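Local coordinates for protein ZYRO0G01672p (Zygosaccharomyces rouxii, PDB 4U8T) that probably reads N6-methyladenosine marks in mRNA through its YTH domain, here bound to a methylated RNA, at residues 38-51 with 107-119. Residues are numbered along the deposited sequence; the frame is centred on the assembly and turned at random.
With nucleotides of chain G.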
ATOM      1  N   HIS A  38       7.658   8.318   6.944  1.00 26.12           N
ATOM      2  CA  HIS A  38       6.654   7.460   7.561  1.00 18.52           C
ATOM      3  C   HIS A  38       6.598   6.108   6.864  1.00 21.67           C
ATOM      4  O   HIS A  38       6.339   5.088   7.483  1.00 20.41           O
ATOM      5  CB  HIS A  38       5.283   8.098   7.531  1.00 17.46           C
ATOM      6  CG  HIS A  38       5.083   9.156   8.557  1.00 23.66           C
ATOM      7  ND1 HIS A  38       3.838   9.644   8.879  1.00 26.21           N
ATOM      8  CD2 HIS A  38       5.960   9.813   9.343  1.00 26.38           C
ATOM      9  CE1 HIS A  38       3.958  10.562   9.817  1.00 27.15           C
ATOM     10  NE2 HIS A  38       5.236  10.684  10.116  1.00 28.99           N
ATOM     11  N   VAL A  39       6.846   6.118   5.565  1.00 18.16           N
ATOM     12  CA  VAL A  39       6.843   4.911   4.789  1.00 16.89           C
ATOM     13  C   VAL A  39       8.023   4.082   5.181  1.00 20.77           C
ATOM     14  O   VAL A  39       7.896   2.891   5.325  1.00 22.28           O
ATOM     15  CB  VAL A  39       6.889   5.196   3.291  1.00 13.78           C
ATOM     16  CG1 VAL A  39       6.837   3.922   2.504  1.00 15.16           C
ATOM     17  CG2 VAL A  39       5.755   6.101   2.916  1.00 15.67           C
ATOM     18  N   LYS A  40       9.176   4.707   5.360  1.00 20.53           N
ATOM     19  CA  LYS A  40      10.357   3.989   5.811  1.00 21.66           C
ATOM     20  C   LYS A  40      10.183   3.390   7.208  1.00 24.66           C
ATOM     21  O   LYS A  40      10.667   2.297   7.498  1.00 26.32           O
ATOM     22  CB  LYS A  40      11.585   4.877   5.803  1.00 23.97           C
ATOM     23  CG  LYS A  40      12.195   5.123   4.469  1.00 22.83           C
ATOM     24  CD  LYS A  40      13.540   5.665   4.777  1.00 29.49           C
ATOM     25  CE  LYS A  40      14.450   5.840   3.609  1.00 34.07           C
ATOM     26  NZ  LYS A  40      15.797   6.181   4.132  1.00 40.78           N
ATOM     27  N   LYS A  41       9.558   4.149   8.093  1.00 19.26           N
ATOM     28  CA  LYS A  41       9.225   3.645   9.400  1.00 20.43           C
ATOM     29  C   LYS A  41       8.277   2.460   9.306  1.00 22.45           C
ATOM     30  O   LYS A  41       8.366   1.528  10.093  1.00 24.62           O
ATOM     31  CB  LYS A  41       8.615   4.767  10.239  1.00 20.17           C
ATOM     32  CG  LYS A  41       9.636   5.795  10.554  1.00 22.99           C
ATOM     33  CD  LYS A  41       9.117   6.925  11.325  1.00 23.84           C
ATOM     34  CE  LYS A  41      10.260   7.769  11.802  1.00 24.56           C
ATOM     35  NZ  LYS A  41       9.776   9.094  12.219  1.00 32.36           N
ATOM     36  N   SER A  42       7.387   2.478   8.327  1.00 21.20           N
ATOM     37  CA  SER A  42       6.499   1.357   8.134  1.00 18.48           C
ATOM     38  C   SER A  42       7.289   0.131   7.754  1.00 19.74           C
ATOM     39  O   SER A  42       7.068  -0.941   8.290  1.00 22.79           O
ATOM     40  CB  SER A  42       5.457   1.675   7.075  1.00 18.17           C
ATOM     41  OG  SER A  42       4.571   0.602   6.909  1.00 20.96           O
ATOM     42  N   PHE A  43       8.260   0.299   6.868  1.00 24.48           N
ATOM     43  CA  PHE A  43       9.046  -0.836   6.420  1.00 20.33           C
ATOM     44  C   PHE A  43       9.838  -1.436   7.564  1.00 21.48           C
ATOM     45  O   PHE A  43       9.871  -2.632   7.728  1.00 27.80           O
ATOM     46  CB  PHE A  43      10.012  -0.435   5.311  1.00 16.20           C
ATOM     47  CG  PHE A  43      10.968  -1.516   4.936  1.00 18.76           C
ATOM     48  CD1 PHE A  43      10.588  -2.524   4.084  1.00 17.76           C
ATOM     49  CD2 PHE A  43      12.227  -1.569   5.489  1.00 20.30           C
ATOM     50  CE1 PHE A  43      11.449  -3.533   3.762  1.00 17.48           C
ATOM     51  CE2 PHE A  43      13.074  -2.589   5.171  1.00 19.06           C
ATOM     52  CZ  PHE A  43      12.680  -3.569   4.301  1.00 16.86           C
ATOM     53  N   TYR A  44      10.473  -0.605   8.360  1.00 20.58           N
ATOM     54  CA  TYR A  44      11.318  -1.109   9.427  1.00 19.51           C
ATOM     55  C   TYR A  44      10.536  -1.614  10.613  1.00 24.33           C
ATOM     56  O   TYR A  44      10.992  -2.491  11.293  1.00 26.31           O
ATOM     57  CB  TYR A  44      12.330  -0.034   9.860  1.00 21.57           C
ATOM     58  CG  TYR A  44      13.459   0.181   8.870  1.00 25.65           C
ATOM     59  CD1 TYR A  44      14.351  -0.840   8.581  1.00 22.36           C
ATOM     60  CD2 TYR A  44      13.588   1.368   8.169  1.00 26.60           C
ATOM     61  CE1 TYR A  44      15.368  -0.671   7.672  1.00 20.97           C
ATOM     62  CE2 TYR A  44      14.613   1.545   7.242  1.00 25.72           C
ATOM     63  CZ  TYR A  44      15.491   0.520   7.004  1.00 23.72           C
ATOM     64  OH  TYR A  44      16.494   0.672   6.104  1.00 25.11           O
ATOM     65  N   ASN A  45       9.331  -1.107  10.821  1.00 27.08           N
ATOM     66  CA  ASN A  45       8.585  -1.422  12.018  1.00 19.10           C
ATOM     67  C   ASN A  45       7.404  -2.335  11.833  1.00 20.35           C
ATOM     68  O   ASN A  45       6.795  -2.754  12.814  1.00 21.84           O
ATOM     69  CB  ASN A  45       8.079  -0.152  12.643  1.00 18.00           C
ATOM     70  CG  ASN A  45       9.175   0.726  13.112  1.00 22.38           C
ATOM     71  OD1 ASN A  45       9.750   0.501  14.168  1.00 24.94           O
ATOM     72  ND2 ASN A  45       9.458   1.763  12.346  1.00 22.74           N
ATOM     73  N   GLY A  46       7.055  -2.606  10.583  1.00 19.01           N
ATOM     74  CA  GLY A  46       6.021  -3.561  10.253  1.00 19.16           C
ATOM     75  C   GLY A  46       4.629  -3.143  10.682  1.00 23.30           C
ATOM     76  O   GLY A  46       3.767  -3.975  10.936  1.00 22.82           O
ATOM     77  N   ILE A  47       4.397  -1.842  10.754  1.00 22.73           N
ATOM     78  CA  ILE A  47       3.071  -1.347  11.025  1.00 21.47           C
ATOM     79  C   ILE A  47       2.724  -0.221  10.057  1.00 21.50           C
ATOM     80  O   ILE A  47       3.587   0.337   9.412  1.00 22.79           O
ATOM     81  CB  ILE A  47       2.942  -0.859  12.484  1.00 21.15           C
ATOM     82  CG1 ILE A  47       3.829   0.348  12.754  1.00 28.04           C
ATOM     83  CG2 ILE A  47       3.289  -1.949  13.457  1.00 19.74           C
ATOM     84  CD1 ILE A  47       3.547   0.993  14.081  1.00 26.42           C
ATOM     85  N   TRP A  48       1.442   0.069   9.924  1.00 23.06           N
ATOM     86  CA  TRP A  48       0.985   1.223   9.180  1.00 19.75           C
ATOM     87  C   TRP A  48      -0.284   1.730   9.819  1.00 19.92           C
ATOM     88  O   TRP A  48      -0.964   1.016  10.537  1.00 21.73           O
ATOM     89  CB  TRP A  48       0.748   0.895   7.695  1.00 19.67           C
ATOM     90  CG  TRP A  48       0.373   2.107   6.886  1.00 19.97           C
ATOM     91  CD1 TRP A  48      -0.832   2.360   6.311  1.00 16.02           C
ATOM     92  CD2 TRP A  48       1.184   3.254   6.631  1.00 19.10           C
ATOM     93  NE1 TRP A  48      -0.819   3.577   5.697  1.00 15.93           N
ATOM     94  CE2 TRP A  48       0.408   4.151   5.867  1.00 17.29           C
ATOM     95  CE3 TRP A  48       2.496   3.609   6.956  1.00 17.10           C
ATOM     96  CZ2 TRP A  48       0.893   5.378   5.420  1.00 15.36           C
ATOM     97  CZ3 TRP A  48       2.982   4.835   6.507  1.00 18.94           C
ATOM     98  CH2 TRP A  48       2.172   5.709   5.752  1.00 16.62           C
ATOM     99  N   SER A  49      -0.596   2.983   9.570  1.00 18.36           N
ATOM    100  CA  SER A  49      -1.833   3.522  10.036  1.00 21.10           C
ATOM    101  C   SER A  49      -2.357   4.516   9.023  1.00 21.45           C
ATOM    102  O   SER A  49      -1.594   5.163   8.331  1.00 21.96           O
ATOM    103  CB  SER A  49      -1.647   4.173  11.381  1.00 25.37           C
ATOM    104  OG  SER A  49      -2.874   4.686  11.824  1.00 32.76           O
ATOM    105  N   SER A  50      -3.666   4.612   8.905  1.00 22.24           N
ATOM    106  CA  SER A  50      -4.256   5.556   7.991  1.00 18.68           C
ATOM    107  C   SER A  50      -5.004   6.614   8.765  1.00 19.87           C
ATOM    108  O   SER A  50      -4.808   6.766   9.954  1.00 22.95           O
ATOM    109  CB  SER A  50      -5.166   4.835   7.027  1.00 18.80           C
ATOM    110  OG  SER A  50      -5.749   5.719   6.121  1.00 24.46           O
ATOM    111  N   THR A  51      -5.887   7.334   8.110  1.00 18.97           N
ATOM    112  CA  THR A  51      -6.682   8.314   8.815  1.00 20.48           C
ATOM    113  C   THR A  51      -7.773   7.677   9.634  1.00 19.85           C
ATOM    114  O   THR A  51      -7.913   6.471   9.667  1.00 20.79           O
ATOM    115  CB  THR A  51      -7.320   9.286   7.866  1.00 19.83           C
ATOM    116  OG1 THR A  51      -8.082   8.559   6.896  1.00 20.50           O
ATOM    117  CG2 THR A  51      -6.275  10.090   7.166  1.00 19.88           C
ATOM    118  N   ARG A 107      -1.597  12.229  15.219  1.00 56.60           N
ATOM    119  CA  ARG A 107      -2.827  11.920  14.495  1.00 46.08           C
ATOM    120  C   ARG A 107      -3.135  10.420  14.299  1.00 47.40           C
ATOM    121  O   ARG A 107      -4.271  10.027  14.068  1.00 53.90           O
ATOM    122  CB  ARG A 107      -2.720  12.572  13.132  1.00 46.26           C
ATOM    123  CG  ARG A 107      -3.983  12.729  12.372  1.00 44.40           C
ATOM    124  CD  ARG A 107      -3.612  13.054  10.949  1.00 50.74           C
ATOM    125  NE  ARG A 107      -4.776  13.301  10.114  1.00 57.13           N
ATOM    126  CZ  ARG A 107      -4.703  13.526   8.812  1.00 45.78           C
ATOM    127  NH1 ARG A 107      -3.536  13.439   8.209  1.00 41.27           N
ATOM    128  NH2 ARG A 107      -5.788  13.763   8.100  1.00 39.79           N
ATOM    129  N   TYR A 108      -2.108   9.589  14.406  1.00 45.36           N
ATOM    130  CA  TYR A 108      -2.205   8.159  14.150  1.00 36.72           C
ATOM    131  C   TYR A 108      -2.149   7.368  15.427  1.00 41.23           C
ATOM    132  O   TYR A 108      -1.106   6.850  15.787  1.00 39.90           O
ATOM    133  CB  TYR A 108      -1.092   7.724  13.194  1.00 35.55           C
ATOM    134  CG  TYR A 108      -1.029   8.641  12.014  1.00 32.90           C
ATOM    135  CD1 TYR A 108      -1.970   8.569  11.012  1.00 31.84           C
ATOM    136  CD2 TYR A 108      -0.068   9.611  11.927  1.00 33.06           C
ATOM    137  CE1 TYR A 108      -1.938   9.417   9.965  1.00 28.12           C
ATOM    138  CE2 TYR A 108      -0.033  10.459  10.881  1.00 29.85           C
ATOM    139  CZ  TYR A 108      -0.964  10.355   9.904  1.00 27.63           C
ATOM    140  OH  TYR A 108      -0.941  11.220   8.858  1.00 32.55           O
ATOM    141  N   ARG A 109      -3.267   7.266  16.122  1.00 47.86           N
ATOM    142  CA  ARG A 109      -3.247   6.645  17.429  1.00 42.47           C
ATOM    143  C   ARG A 109      -3.422   5.141  17.381  1.00 38.80           C
ATOM    144  O   ARG A 109      -3.089   4.446  18.330  1.00 39.84           O
ATOM    145  CB  ARG A 109      -4.348   7.260  18.286  1.00 46.56           C
ATOM    146  CG  ARG A 109      -4.265   8.765  18.334  1.00 64.69           C
ATOM    147  CD  ARG A 109      -4.271   9.293  19.755  1.00 78.77           C
ATOM    148  NE  ARG A 109      -4.235  10.749  19.774  1.00 80.81           N
ATOM    149  CZ  ARG A 109      -3.145  11.461  19.499  1.00 91.28           C
ATOM    150  NH1 ARG A 109      -2.018  10.844  19.170  1.00 80.38           N
ATOM    151  NH2 ARG A 109      -3.171  12.794  19.524  1.00 86.90           N
ATOM    152  N   HIS A 110      -3.896   4.624  16.262  1.00 36.63           N
ATOM    153  CA  HIS A 110      -3.999   3.185  16.110  1.00 35.70           C
ATOM    154  C   HIS A 110      -3.242   2.763  14.884  1.00 31.13           C
ATOM    155  O   HIS A 110      -2.984   3.573  14.028  1.00 37.98           O
ATOM    156  CB  HIS A 110      -5.457   2.768  16.029  1.00 33.16           C
ATOM    157  CG  HIS A 110      -6.319   3.416  17.060  1.00 38.13           C
ATOM    158  ND1 HIS A 110      -6.126   3.233  18.410  1.00 45.84           N
ATOM    159  CD2 HIS A 110      -7.361   4.265  16.943  1.00 40.27           C
ATOM    160  CE1 HIS A 110      -7.020   3.934  19.080  1.00 42.95           C
ATOM    161  NE2 HIS A 110      -7.780   4.571  18.212  1.00 41.45           N
ATOM    162  N   ALA A 111      -2.906   1.493  14.778  1.00 24.11           N
ATOM    163  CA  ALA A 111      -2.211   1.016  13.607  1.00 21.73           C
ATOM    164  C   ALA A 111      -2.448  -0.437  13.448  1.00 20.69           C
ATOM    165  O   ALA A 111      -2.920  -1.075  14.345  1.00 25.79           O
ATOM    166  CB  ALA A 111      -0.733   1.286  13.710  1.00 24.55           C
ATOM    167  N   PHE A 112      -2.056  -0.980  12.313  1.00 24.39           N
ATOM    168  CA  PHE A 112      -2.163  -2.406  12.103  1.00 24.32           C
ATOM    169  C   PHE A 112      -0.858  -2.945  11.564  1.00 23.02           C
ATOM    170  O   PHE A 112      -0.072  -2.205  11.031  1.00 23.92           O
ATOM    171  CB  PHE A 112      -3.309  -2.724  11.145  1.00 25.86           C
ATOM    172  CG  PHE A 112      -3.323  -1.887   9.899  1.00 23.90           C
ATOM    173  CD1 PHE A 112      -2.562  -2.246   8.807  1.00 21.58           C
ATOM    174  CD2 PHE A 112      -4.113  -0.757   9.814  1.00 21.94           C
ATOM    175  CE1 PHE A 112      -2.575  -1.502   7.679  1.00 21.33           C
ATOM    176  CE2 PHE A 112      -4.130  -0.002   8.682  1.00 21.77           C
ATOM    177  CZ  PHE A 112      -3.364  -0.378   7.612  1.00 25.60           C
ATOM    178  N   LYS A 113      -0.645  -4.242  11.689  1.00 23.86           N
ATOM    179  CA  LYS A 113       0.581  -4.852  11.217  1.00 21.82           C
ATOM    180  C   LYS A 113       0.568  -4.996   9.731  1.00 20.69           C
ATOM    181  O   LYS A 113      -0.452  -5.307   9.133  1.00 24.06           O
ATOM    182  CB  LYS A 113       0.804  -6.221  11.868  1.00 24.42           C
ATOM    183  CG  LYS A 113       1.120  -6.130  13.332  1.00 26.42           C
ATOM    184  CD  LYS A 113       1.322  -7.463  13.971  1.00 32.97           C
ATOM    185  CE  LYS A 113       1.834  -7.251  15.390  1.00 50.71           C
ATOM    186  NZ  LYS A 113       2.075  -8.496  16.170  1.00 57.85           N
ATOM    187  N   VAL A 114       1.729  -4.779   9.138  1.00 24.14           N
ATOM    188  CA  VAL A 114       1.915  -4.959   7.704  1.00 22.89           C
ATOM    189  C   VAL A 114       3.144  -5.801   7.440  1.00 23.34           C
ATOM    190  O   VAL A 114       4.067  -5.835   8.223  1.00 27.45           O
ATOM    191  CB  VAL A 114       2.057  -3.607   6.936  1.00 18.89           C
ATOM    192  CG1 VAL A 114       0.776  -2.838   6.945  1.00 18.78           C
ATOM    193  CG2 VAL A 114       3.169  -2.780   7.489  1.00 19.34           C
ATOM    194  N   ARG A 115       3.107  -6.552   6.364  1.00 22.42           N
ATOM    195  CA  ARG A 115       4.257  -7.309   5.916  1.00 26.88           C
ATOM    196  C   ARG A 115       4.725  -6.804   4.551  1.00 22.97           C
ATOM    197  O   ARG A 115       3.987  -6.850   3.585  1.00 25.54           O
ATOM    198  CB  ARG A 115       3.908  -8.792   5.970  1.00 33.24           C
ATOM    199  CG  ARG A 115       4.330  -9.363   7.316  1.00 42.93           C
ATOM    200  CD  ARG A 115       3.600 -10.608   7.793  1.00 47.78           C
ATOM    201  NE  ARG A 115       3.346 -11.592   6.750  1.00 55.38           N
ATOM    202  CZ  ARG A 115       2.514 -12.619   6.896  1.00 54.83           C
ATOM    203  NH1 ARG A 115       2.317 -13.460   5.887  1.00 51.46           N
ATOM    204  NH2 ARG A 115       1.903 -12.818   8.063  1.00 45.05           N
ATOM    205  N   TRP A 116       5.902  -6.199   4.491  1.00 23.08           N
ATOM    206  CA  TRP A 116       6.398  -5.674   3.219  1.00 21.68           C
ATOM    207  C   TRP A 116       6.891  -6.747   2.231  1.00 25.20           C
ATOM    208  O   TRP A 116       7.559  -7.693   2.593  1.00 28.64           O
ATOM    209  CB  TRP A 116       7.472  -4.613   3.502  1.00 21.17           C
ATOM    210  CG  TRP A 116       6.854  -3.304   3.877  1.00 18.59           C
ATOM    211  CD1 TRP A 116       6.361  -2.956   5.091  1.00 17.29           C
ATOM    212  CD2 TRP A 116       6.638  -2.182   3.025  1.00 16.66           C
ATOM    213  NE1 TRP A 116       5.859  -1.698   5.056  1.00 16.27           N
ATOM    214  CE2 TRP A 116       6.009  -1.198   3.793  1.00 16.15           C
ATOM    215  CE3 TRP A 116       6.916  -1.912   1.690  1.00 17.03           C
ATOM    216  CZ2 TRP A 116       5.651   0.030   3.268  1.00 13.77           C
ATOM    217  CZ3 TRP A 116       6.563  -0.685   1.179  1.00 16.78           C
ATOM    218  CH2 TRP A 116       5.938   0.263   1.960  1.00 13.07           C
ATOM    219  N   ILE A 117       6.497  -6.575   0.974  1.00 21.99           N
ATOM    220  CA  ILE A 117       6.745  -7.515  -0.121  1.00 23.39           C
ATOM    221  C   ILE A 117       7.667  -6.963  -1.199  1.00 24.80           C
ATOM    222  O   ILE A 117       8.560  -7.640  -1.696  1.00 31.33           O
ATOM    223  CB  ILE A 117       5.450  -7.866  -0.853  1.00 25.77           C
ATOM    224  CG1 ILE A 117       4.491  -8.656  -0.020  1.00 25.51           C
ATOM    225  CG2 ILE A 117       5.720  -8.657  -2.093  1.00 28.71           C
ATOM    226  CD1 ILE A 117       3.304  -8.931  -0.847  1.00 27.15           C
ATOM    227  N   VAL A 118       7.371  -5.739  -1.607  1.00 20.18           N
ATOM    228  CA  VAL A 118       8.076  -5.066  -2.673  1.00 20.34           C
ATOM    229  C   VAL A 118       8.541  -3.720  -2.178  1.00 22.25           C
ATOM    230  O   VAL A 118       7.784  -2.996  -1.571  1.00 19.60           O
ATOM    231  CB  VAL A 118       7.189  -4.844  -3.899  1.00 21.39           C
ATOM    232  CG1 VAL A 118       7.994  -4.292  -5.028  1.00 20.24           C
ATOM    233  CG2 VAL A 118       6.541  -6.119  -4.312  1.00 25.78           C
ATOM    234  N   VAL A 119       9.797  -3.399  -2.411  1.00 20.93           N
ATOM    235  CA  VAL A 119      10.270  -2.052  -2.204  1.00 18.81           C
ATOM    236  C   VAL A 119      10.928  -1.627  -3.489  1.00 20.73           C
ATOM    237  O   VAL A 119      12.019  -2.064  -3.796  1.00 26.15           O
ATOM    238  CB  VAL A 119      11.271  -1.946  -1.026  1.00 20.19           C
ATOM    239  CG1 VAL A 119      11.831  -0.560  -0.927  1.00 21.09           C
ATOM    240  CG2 VAL A 119      10.630  -2.319   0.275  1.00 15.69           C
TER
ATOM    241  C2  6MZ G   4       1.602  10.217   6.872  1.00 18.86           C
ATOM    242  C4  6MZ G   4      -0.484   9.964   5.858  1.00 22.36           C
ATOM    243  C5  6MZ G   4      -0.676   8.719   6.577  1.00 23.02           C
ATOM    244  O1P 6MZ G   4      -6.507  14.934   6.581  1.00 31.11           O
ATOM    245  O2P 6MZ G   4      -6.667  15.710   4.176  1.00 23.51           O
ATOM    246  N9  6MZ G   4      -1.573  10.132   5.116  1.00 19.89           N
ATOM    247  N3  6MZ G   4       0.664  10.645   6.045  1.00 20.41           N
ATOM    248  N1  6MZ G   4       1.482   9.098   7.569  1.00 21.42           N
ATOM    249  C6  6MZ G   4       0.405   8.307   7.480  1.00 21.23           C
ATOM    250  N6  6MZ G   4       0.313   7.178   8.194  1.00 20.24           N
ATOM    251  C9  6MZ G   4       1.328   6.868   9.164  1.00 22.05           C
ATOM    252  N7  6MZ G   4      -1.875   8.247   6.209  1.00 21.65           N
ATOM    253  C8  6MZ G   4      -2.406   9.121   5.342  1.00 20.55           C
ATOM    254  O5' 6MZ G   4      -5.165  13.841   4.912  1.00 25.28           O
ATOM    255  C5' 6MZ G   4      -5.064  12.774   3.989  1.00 17.97           C
ATOM    256  C4' 6MZ G   4      -3.636  12.532   3.615  1.00 18.55           C
ATOM    257  O4' 6MZ G   4      -2.965  11.928   4.715  1.00 23.48           O
ATOM    258  C1' 6MZ G   4      -1.823  11.286   4.251  1.00 19.41           C
ATOM    259  C2' 6MZ G   4      -2.052  10.921   2.795  1.00 17.37           C
ATOM    260  O2' 6MZ G   4      -1.038  11.549   2.038  1.00 19.44           O
ATOM    261  C3' 6MZ G   4      -3.401  11.566   2.471  1.00 19.15           C
ATOM    262  O3' 6MZ G   4      -3.364  12.230   1.233  1.00 19.26           O
ATOM    263  P   6MZ G   4      -6.529  14.603   5.148  1.00 21.55           P
ATOM    264  P     G G   3     -11.847  16.036   7.210  1.00 34.78           P
ATOM    265  OP1   G G   3     -11.250  17.365   7.324  1.00 33.58           O
ATOM    266  OP2   G G   3     -12.800  15.699   6.150  1.00 28.78           O
ATOM    267  O5'   G G   3     -10.573  15.132   7.030  1.00 34.58           O
ATOM    268  C5'   G G   3     -10.642  13.730   7.142  1.00 21.23           C
ATOM    269  C4'   G G   3      -9.403  13.096   6.568  1.00 18.75           C
ATOM    270  O4'   G G   3      -9.702  11.702   6.338  1.00 20.21           O
ATOM    271  C3'   G G   3      -9.005  13.663   5.211  1.00 17.22           C
ATOM    272  O3'   G G   3      -7.622  13.453   5.007  1.00 24.84           O
ATOM    273  C2'   G G   3      -9.761  12.773   4.256  1.00 17.52           C
ATOM    274  O2'   G G   3      -9.221  12.721   2.963  1.00 24.02           O
ATOM    275  C1'   G G   3      -9.646  11.427   4.953  1.00 20.03           C
ATOM    276  N9    G G   3     -10.718  10.500   4.592  1.00 15.59           N
ATOM    277  C8    G G   3     -10.556   9.203   4.207  1.00 16.23           C
ATOM    278  N7    G G   3     -11.662   8.596   3.947  1.00 18.14           N
ATOM    279  C5    G G   3     -12.623   9.568   4.177  1.00 18.85           C
ATOM    280  C6    G G   3     -14.021   9.518   4.061  1.00 19.02           C
ATOM    281  O6    G G   3     -14.720   8.579   3.733  1.00 19.11           O
ATOM    282  N1    G G   3     -14.601  10.722   4.388  1.00 20.69           N
ATOM    283  C2    G G   3     -13.933  11.842   4.777  1.00 19.89           C
ATOM    284  N2    G G   3     -14.642  12.927   5.052  1.00 21.28           N
ATOM    285  N3    G G   3     -12.649  11.898   4.890  1.00 19.43           N
ATOM    286  C4    G G   3     -12.057  10.743   4.584  1.00 17.10           C
TER
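Thr51 CG2 lies over one face of the Arg107 guanidinium, whose exact place beside the RNA is doubtful. Next comes Tyr108, one ring face against the N6-methyladenine of chain G. With CG anti to its backbone N (chi1 -176°), Trp48 covers the other side of the base, its CZ2 3.4 Å from the base N6. His38 ND1 donates to N1 of this methyladenosine at 2.8 Å, in the imidazole plane. The N6-H of that nucleotide bonds Ser49 O at 2.8 Å. Phe112 and Trp48 form an antiparallel hydrogen-bonded pair, with Trp48 O over the centre of the Phe112 ring. Val114 N then bonds Gly46 O at 2.8 Å. Trp116 NE1 donates in its ring plane to Ser42 OG at 3.2 Å, and that hydroxyl donates to Ile47 O. Phe43 CA rests over the indole face, and the Phe43 ring turns its edge to it. An alanine in place of Trp116 would probably leave Ser42 OG without this donor and open a gap beneath Phe43. Val119 CG2 closes against Phe43 CE1. Trp48 and Tyr108 hold the base between opposite faces and flank its N6-methyl, two walls of the YTH aromatic cage; Trp102, meeting the His38 ring, is probably the third.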